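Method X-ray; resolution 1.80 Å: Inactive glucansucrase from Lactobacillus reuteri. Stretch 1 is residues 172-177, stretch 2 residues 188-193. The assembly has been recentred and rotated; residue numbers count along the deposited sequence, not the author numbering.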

# COMPACT_ATOMS: atom_id res chain seq x y z
N GLU A 172 -18.21 12.48 10.61
CA GLU A 172 -17.69 12.21 9.27
C GLU A 172 -18.43 11.07 8.55
O GLU A 172 -18.33 10.95 7.33
CB GLU A 172 -16.19 11.92 9.34
CG GLU A 172 -15.39 13.11 9.87
CD GLU A 172 -13.89 12.85 9.92
OE1 GLU A 172 -13.47 11.67 9.82
OE2 GLU A 172 -13.13 13.84 10.07
N LEU A 173 -19.15 10.26 9.32
CA LEU A 173 -20.06 9.21 8.83
C LEU A 173 -19.32 7.99 8.27
O LEU A 173 -19.43 7.66 7.09
CB LEU A 173 -21.07 9.76 7.82
CG LEU A 173 -21.90 10.97 8.25
CD1 LEU A 173 -22.76 11.44 7.08
CD2 LEU A 173 -22.78 10.67 9.45
N SER A 174 -18.54 7.34 9.13
CA SER A 174 -17.87 6.09 8.77
C SER A 174 -18.88 4.98 8.55
O SER A 174 -19.86 4.87 9.28
CB SER A 174 -16.89 5.65 9.85
OG SER A 174 -16.29 4.40 9.52
N LEU A 175 -18.62 4.13 7.57
CA LEU A 175 -19.40 2.92 7.38
C LEU A 175 -19.26 1.94 8.57
O LEU A 175 -20.15 1.11 8.80
CB LEU A 175 -19.04 2.24 6.05
CG LEU A 175 -19.23 3.09 4.78
CD1 LEU A 175 -18.60 2.39 3.57
CD2 LEU A 175 -20.70 3.35 4.51
N GLN A 176 -18.18 2.06 9.35
CA GLN A 176 -17.98 1.32 10.61
C GLN A 176 -19.09 1.45 11.63
O GLN A 176 -19.27 0.55 12.47
CB GLN A 176 -16.69 1.74 11.32
CG GLN A 176 -15.42 1.19 10.67
CD GLN A 176 -14.14 1.61 11.41
OE1 GLN A 176 -13.18 0.84 11.49
NE2 GLN A 176 -14.13 2.82 11.97
N SER A 177 -19.84 2.55 11.56
CA SER A 177 -20.87 2.82 12.55
C SER A 177 -22.20 2.14 12.26
O SER A 177 -23.15 2.30 13.04
CB SER A 177 -21.13 4.33 12.61
OG SER A 177 -21.86 4.73 11.45
N THR A 188 -8.46 -1.50 5.91
CA THR A 188 -8.95 -0.15 5.56
C THR A 188 -10.40 -0.23 5.13
O THR A 188 -10.89 -1.32 4.80
CB THR A 188 -8.08 0.49 4.45
OG1 THR A 188 -8.23 -0.24 3.22
CG2 THR A 188 -6.61 0.49 4.84
N ILE A 189 -11.10 0.91 5.15
CA ILE A 189 -12.51 0.98 4.77
C ILE A 189 -12.59 1.78 3.47
O ILE A 189 -12.50 3.01 3.47
CB ILE A 189 -13.40 1.61 5.87
CG1 ILE A 189 -13.27 0.82 7.18
CG2 ILE A 189 -14.86 1.65 5.41
CD1 ILE A 189 -12.22 1.36 8.13
N ASP A 190 -12.79 1.05 2.36
CA ASP A 190 -12.72 1.61 1.01
C ASP A 190 -13.57 2.84 0.81
O ASP A 190 -13.09 3.86 0.31
CB ASP A 190 -13.19 0.58 -0.03
CG ASP A 190 -12.27 -0.61 -0.15
OD1 ASP A 190 -11.08 -0.48 0.16
OD2 ASP A 190 -12.77 -1.67 -0.59
N SER A 191 -14.82 2.76 1.24
CA SER A 191 -15.75 3.83 0.98
C SER A 191 -15.92 4.84 2.17
O SER A 191 -16.93 5.54 2.27
CB SER A 191 -17.03 3.22 0.41
OG SER A 191 -16.71 2.74 -0.93
N ASP A 192 -14.89 4.94 3.01
CA ASP A 192 -14.74 6.05 3.99
C ASP A 192 -13.89 7.16 3.37
O ASP A 192 -12.68 7.26 3.62
CB ASP A 192 -14.14 5.55 5.32
CG ASP A 192 -15.19 5.02 6.29
OD1 ASP A 192 -16.40 4.97 5.93
OD2 ASP A 192 -14.80 4.66 7.42
N GLN A 193 -14.52 7.97 2.53
CA GLN A 193 -13.85 8.96 1.70
C GLN A 193 -14.61 10.24 1.62
O GLN A 193 -15.84 10.29 1.73
CB GLN A 193 -13.69 8.47 0.26
CG GLN A 193 -13.05 7.11 0.05
CD GLN A 193 -11.56 7.09 0.30
OE1 GLN A 193 -10.89 8.13 0.33
NE2 GLN A 193 -11.03 5.88 0.47

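The carboxylate of D192 holds the two stretches together, each oxygen taking one hydrogen bond from the segment S174-L175. The shorter runs from S174 OG to D192 OD2, 2.6 Å; the other joins L175 N to D192 OD1 at 2.9 Å and is nearly straight, with an N-H...O angle of 170°. Aspartate suits this place because its two acceptors, set side by side on a short side chain, can meet a hydroxyl and the next residue's amide together. The CA-to-CB bond of D192 points sideways, but chi1 near -86° brings the carboxylate nearer to stretch 1, where S174 and D192 are the closest pair of CA atoms, 5.7 Å apart.

S174, with chi1 t, uses its hydroxyl twice: while donating to D192, OG also accepts from Q176 N, 3.0 Å away. Its carbonyl helps to fix the start of the short 3-10 segment 175-177, with S174 O receiving S177 N at 3.3 Å and S177 OG at 3.0 Å. On the other side of the contact, a type I turn from I189 to D192, closed by D192 N to I189 O at 3.1 Å, places I189, S191 and D192 within reach of stretch 1.

Beside the polar pair lies a modest apolar patch. L175 and I189 both direct CA-to-CB toward the opposing stretch, and L175 CD1 lies 4.2 Å from I189 CG2 and 3.6 Å from S191 CB. The small serine offers its CB to the leucine while its hydroxyl is hydrogen-bonded elsewhere in the structure. Farther out, Q176 extends alongside I189, its OE1 3.5 Å from I189 CD1, a packing contact. Together the stretches bury 252 Å², with L175, D192 and I189 the most covered, so a compact polar anchor has aliphatic packing beside it.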